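Long-range contact in regulatory protein SWI6 (Saccharomyces cerevisiae, PDB 1SW6), which serves as the shared subunit of the SBF and MBF complexes, which drive cell-cycle-dependent transcription in yeast: residues 157-171 and 186-199. Sequence-based numbering, arbitrary orientation.
Sequences RLYGDNMGESCLVKA and LLDYLYPCLILEDS
Arg157 packs against Tyr189, Leu190, Pro192 and Cys193. Its CB stands 4.2 Å from Cys193 SG; CG and CD run past Leu190 CD2, CD also lying 3.3 Å from Tyr189 O; a bend at chi3 (-65°) then turns the guanidinium under Pro192, whose CG sits over the centre of one face, 3.6 Å above the plane. At the tip, NH1 donates to Tyr189 O (3.1 Å), which lies 23° out of the guanidinium plane, and also to a water that bridges to Tyr191 OH. NE pairs with Asp33 and NH2 with Phe30 O, so all three nitrogens are engaged. With an alanine in its place, Asp33 would probably lose its salt-bridge mate and a gap would open beneath the Pro192 ring.

The core of the contact is the antiparallel helix pair of the second ankyrin repeat, the axes of 167-171 and 186-190 running 162° apart in direction; Arg157 comes from the first repeat, Asp198 and Ser199 from the start of the third. Leu168, with CG anti to its own N, reaches across to 187-194; its CB presses on Cys193 CB and its CD2 on Leu194 CD2, both tight at 3.5 Å, while CD1 meets Leu187 and Leu190. Farther along, Ser199 N donates to Met163 O (3.1 Å). Beside it the nearly coplanar carboxylates of Glu165 and Asp198 share a water that donates to both, which probably eases their repulsion, and Asp198 also accepts from Arg202 N and His207.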
# COMPACT_ATOMS: atom_id res chain seq x y z
N ARG A 157 -5.35 -9.74 -17.48
CA ARG A 157 -6.23 -9.26 -16.43
C ARG A 157 -6.64 -10.33 -15.43
O ARG A 157 -7.24 -10.03 -14.40
CB ARG A 157 -7.47 -8.64 -17.06
CG ARG A 157 -7.15 -7.53 -18.03
CD ARG A 157 -8.31 -7.22 -18.96
NE ARG A 157 -8.61 -8.35 -19.84
CZ ARG A 157 -9.50 -8.31 -20.83
NH1 ARG A 157 -10.17 -7.19 -21.06
NH2 ARG A 157 -9.70 -9.39 -21.58
N LEU A 158 -6.32 -11.59 -15.71
CA LEU A 158 -6.73 -12.67 -14.83
C LEU A 158 -5.79 -13.04 -13.68
O LEU A 158 -6.16 -13.83 -12.82
CB LEU A 158 -7.02 -13.93 -15.67
CG LEU A 158 -8.05 -13.81 -16.80
CD1 LEU A 158 -8.37 -15.21 -17.33
CD2 LEU A 158 -9.33 -13.16 -16.29
N TYR A 159 -4.59 -12.47 -13.67
CA TYR A 159 -3.62 -12.80 -12.62
C TYR A 159 -3.99 -12.33 -11.22
O TYR A 159 -4.30 -11.16 -11.00
CB TYR A 159 -2.24 -12.24 -12.97
CG TYR A 159 -1.50 -13.02 -14.04
CD1 TYR A 159 -1.30 -14.39 -13.91
CD2 TYR A 159 -0.97 -12.38 -15.15
CE1 TYR A 159 -0.59 -15.10 -14.87
CE2 TYR A 159 -0.26 -13.08 -16.11
CZ TYR A 159 -0.08 -14.44 -15.96
OH TYR A 159 0.62 -15.15 -16.91
N GLY A 160 -3.94 -13.25 -10.26
CA GLY A 160 -4.23 -12.89 -8.89
C GLY A 160 -2.90 -12.56 -8.22
O GLY A 160 -1.84 -12.94 -8.72
N ASP A 161 -2.95 -11.82 -7.11
CA ASP A 161 -1.72 -11.51 -6.40
C ASP A 161 -1.48 -12.72 -5.49
O ASP A 161 -2.13 -13.75 -5.66
CB ASP A 161 -1.87 -10.22 -5.58
CG ASP A 161 -2.93 -10.31 -4.50
OD1 ASP A 161 -3.50 -11.40 -4.30
OD2 ASP A 161 -3.19 -9.28 -3.85
N ASN A 162 -0.56 -12.62 -4.54
CA ASN A 162 -0.26 -13.75 -3.67
C ASN A 162 -1.46 -14.24 -2.86
O ASN A 162 -1.44 -15.35 -2.32
CB ASN A 162 0.91 -13.42 -2.74
CG ASN A 162 2.21 -13.20 -3.51
OD1 ASN A 162 2.30 -13.53 -4.70
ND2 ASN A 162 3.22 -12.66 -2.84
N MET A 163 -2.49 -13.42 -2.78
CA MET A 163 -3.71 -13.77 -2.07
C MET A 163 -4.75 -14.24 -3.09
O MET A 163 -5.85 -14.64 -2.72
CB MET A 163 -4.25 -12.55 -1.33
CG MET A 163 -3.38 -12.11 -0.17
SD MET A 163 -3.48 -13.34 1.13
CE MET A 163 -5.05 -12.82 1.95
N GLY A 164 -4.39 -14.19 -4.37
CA GLY A 164 -5.32 -14.60 -5.41
C GLY A 164 -6.27 -13.47 -5.76
O GLY A 164 -7.29 -13.67 -6.43
N GLU A 165 -5.95 -12.27 -5.29
CA GLU A 165 -6.77 -11.11 -5.56
C GLU A 165 -6.45 -10.52 -6.93
O GLU A 165 -5.28 -10.29 -7.26
CB GLU A 165 -6.57 -10.07 -4.45
CG GLU A 165 -7.28 -10.50 -3.18
CD GLU A 165 -7.05 -9.59 -1.99
OE1 GLU A 165 -6.60 -8.43 -2.18
OE2 GLU A 165 -7.34 -10.05 -0.86
N SER A 166 -7.49 -10.32 -7.73
CA SER A 166 -7.33 -9.77 -9.08
C SER A 166 -7.15 -8.26 -9.04
O SER A 166 -7.26 -7.65 -7.99
CB SER A 166 -8.56 -10.09 -9.92
OG SER A 166 -9.68 -9.38 -9.41
N CYS A 167 -6.88 -7.66 -10.20
CA CYS A 167 -6.70 -6.21 -10.25
C CYS A 167 -8.01 -5.49 -10.01
O CYS A 167 -8.03 -4.42 -9.41
CB CYS A 167 -6.09 -5.78 -11.60
SG CYS A 167 -7.01 -6.29 -13.07
N LEU A 168 -9.12 -6.07 -10.45
CA LEU A 168 -10.42 -5.44 -10.23
C LEU A 168 -10.71 -5.42 -8.72
O LEU A 168 -11.35 -4.50 -8.22
CB LEU A 168 -11.52 -6.17 -10.99
CG LEU A 168 -12.92 -5.59 -10.76
CD1 LEU A 168 -12.98 -4.19 -11.35
CD2 LEU A 168 -13.98 -6.50 -11.39
N VAL A 169 -10.24 -6.44 -8.00
CA VAL A 169 -10.44 -6.50 -6.55
C VAL A 169 -9.78 -5.27 -5.89
O VAL A 169 -10.26 -4.76 -4.89
CB VAL A 169 -9.85 -7.83 -5.98
CG1 VAL A 169 -9.78 -7.78 -4.44
CG2 VAL A 169 -10.73 -9.00 -6.41
N LYS A 170 -8.68 -4.80 -6.47
CA LYS A 170 -7.99 -3.62 -5.93
C LYS A 170 -8.86 -2.39 -6.08
O LYS A 170 -8.85 -1.50 -5.23
CB LYS A 170 -6.65 -3.41 -6.66
CG LYS A 170 -5.69 -4.57 -6.46
CD LYS A 170 -5.57 -4.90 -4.98
CE LYS A 170 -5.00 -6.28 -4.76
NZ LYS A 170 -4.98 -6.61 -3.31
N ALA A 171 -9.64 -2.35 -7.16
CA ALA A 171 -10.54 -1.24 -7.40
C ALA A 171 -11.55 -1.13 -6.28
O ALA A 171 -11.93 -0.02 -5.89
CB ALA A 171 -11.27 -1.42 -8.74
N LEU A 186 -14.27 1.62 -15.85
CA LEU A 186 -13.28 0.55 -15.60
C LEU A 186 -13.83 -0.85 -15.89
O LEU A 186 -13.11 -1.74 -16.35
CB LEU A 186 -12.81 0.61 -14.15
CG LEU A 186 -11.68 -0.35 -13.75
CD1 LEU A 186 -10.38 0.05 -14.45
CD2 LEU A 186 -11.50 -0.31 -12.24
N LEU A 187 -15.11 -1.06 -15.61
CA LEU A 187 -15.71 -2.36 -15.84
C LEU A 187 -15.68 -2.75 -17.33
O LEU A 187 -15.62 -3.93 -17.65
CB LEU A 187 -17.15 -2.38 -15.30
CG LEU A 187 -17.22 -2.29 -13.76
CD1 LEU A 187 -18.66 -2.22 -13.29
CD2 LEU A 187 -16.51 -3.51 -13.16
N ASP A 188 -15.72 -1.77 -18.23
CA ASP A 188 -15.68 -2.11 -19.66
C ASP A 188 -14.39 -2.83 -20.02
O ASP A 188 -14.37 -3.66 -20.94
CB ASP A 188 -15.83 -0.87 -20.55
CG ASP A 188 -17.25 -0.31 -20.55
OD1 ASP A 188 -18.17 -0.98 -20.02
OD2 ASP A 188 -17.43 0.80 -21.09
N TYR A 189 -13.32 -2.52 -19.29
CA TYR A 189 -12.02 -3.16 -19.53
C TYR A 189 -11.66 -4.28 -18.55
O TYR A 189 -10.82 -5.12 -18.87
CB TYR A 189 -10.90 -2.12 -19.51
CG TYR A 189 -10.93 -1.18 -20.69
CD1 TYR A 189 -11.87 -0.15 -20.77
CD2 TYR A 189 -10.04 -1.35 -21.76
CE1 TYR A 189 -11.93 0.69 -21.88
CE2 TYR A 189 -10.09 -0.52 -22.87
CZ TYR A 189 -11.04 0.50 -22.93
OH TYR A 189 -11.10 1.32 -24.03
N LEU A 190 -12.29 -4.31 -17.37
CA LEU A 190 -11.94 -5.36 -16.40
C LEU A 190 -13.04 -6.35 -16.02
O LEU A 190 -12.86 -7.13 -15.10
CB LEU A 190 -11.38 -4.73 -15.10
CG LEU A 190 -10.16 -3.79 -15.16
CD1 LEU A 190 -9.61 -3.58 -13.75
CD2 LEU A 190 -9.07 -4.39 -16.05
N TYR A 191 -14.16 -6.35 -16.75
CA TYR A 191 -15.26 -7.27 -16.47
C TYR A 191 -14.83 -8.75 -16.42
O TYR A 191 -15.45 -9.54 -15.70
CB TYR A 191 -16.40 -7.10 -17.49
CG TYR A 191 -16.05 -7.52 -18.90
CD1 TYR A 191 -16.04 -8.87 -19.27
CD2 TYR A 191 -15.68 -6.58 -19.85
CE1 TYR A 191 -15.66 -9.27 -20.55
CE2 TYR A 191 -15.30 -6.96 -21.13
CZ TYR A 191 -15.29 -8.30 -21.48
OH TYR A 191 -14.91 -8.67 -22.76
N PRO A 192 -13.79 -9.14 -17.18
CA PRO A 192 -13.41 -10.55 -17.09
C PRO A 192 -13.07 -10.97 -15.66
O PRO A 192 -13.23 -12.13 -15.30
CB PRO A 192 -12.21 -10.65 -18.03
CG PRO A 192 -12.51 -9.60 -19.08
CD PRO A 192 -13.02 -8.45 -18.24
N CYS A 193 -12.60 -10.02 -14.85
CA CYS A 193 -12.24 -10.31 -13.46
C CYS A 193 -13.46 -10.63 -12.59
O CYS A 193 -13.34 -11.25 -11.54
CB CYS A 193 -11.50 -9.13 -12.83
SG CYS A 193 -9.98 -8.62 -13.69
N LEU A 194 -14.64 -10.19 -13.03
CA LEU A 194 -15.86 -10.43 -12.26
C LEU A 194 -16.12 -11.91 -11.99
O LEU A 194 -16.81 -12.25 -11.04
CB LEU A 194 -17.07 -9.85 -13.00
CG LEU A 194 -17.10 -8.34 -13.13
CD1 LEU A 194 -18.27 -7.92 -14.00
CD2 LEU A 194 -17.21 -7.72 -11.73
N ILE A 195 -15.57 -12.79 -12.82
CA ILE A 195 -15.81 -14.22 -12.60
C ILE A 195 -14.74 -14.89 -11.76
O ILE A 195 -14.80 -16.10 -11.51
CB ILE A 195 -15.93 -14.98 -13.94
CG1 ILE A 195 -14.56 -15.12 -14.59
CG2 ILE A 195 -16.92 -14.26 -14.85
CD1 ILE A 195 -14.53 -16.09 -15.74
N LEU A 196 -13.77 -14.11 -11.28
CA LEU A 196 -12.68 -14.64 -10.48
C LEU A 196 -12.89 -14.62 -8.96
O LEU A 196 -13.43 -13.67 -8.40
CB LEU A 196 -11.39 -13.86 -10.81
CG LEU A 196 -11.00 -13.73 -12.28
CD1 LEU A 196 -9.75 -12.83 -12.42
CD2 LEU A 196 -10.73 -15.12 -12.84
N GLU A 197 -12.45 -15.69 -8.29
CA GLU A 197 -12.51 -15.79 -6.83
C GLU A 197 -11.06 -15.92 -6.36
O GLU A 197 -10.22 -16.46 -7.07
CB GLU A 197 -13.30 -17.03 -6.38
CG GLU A 197 -12.74 -18.36 -6.84
CD GLU A 197 -13.57 -19.54 -6.37
OE1 GLU A 197 -13.18 -20.70 -6.64
OE2 GLU A 197 -14.62 -19.32 -5.74
N ASP A 198 -10.75 -15.41 -5.17
CA ASP A 198 -9.39 -15.48 -4.66
C ASP A 198 -9.12 -16.76 -3.86
O ASP A 198 -9.93 -17.69 -3.86
CB ASP A 198 -9.08 -14.23 -3.83
CG ASP A 198 -9.95 -14.12 -2.59
OD1 ASP A 198 -9.95 -13.03 -1.97
OD2 ASP A 198 -10.61 -15.11 -2.21
N SER A 199 -7.97 -16.80 -3.18
CA SER A 199 -7.59 -17.97 -2.40
C SER A 199 -8.55 -18.29 -1.25
O SER A 199 -8.44 -19.34 -0.63
CB SER A 199 -6.17 -17.79 -1.87
OG SER A 199 -5.27 -17.67 -2.96
O HOH W 1 -12.35 -7.61 -23.15
O HOH W 2 -2.84 -17.57 -1.63
O HOH W 3 -8.70 -12.19 0.63
O HOH W 4 -12.24 -10.60 -9.03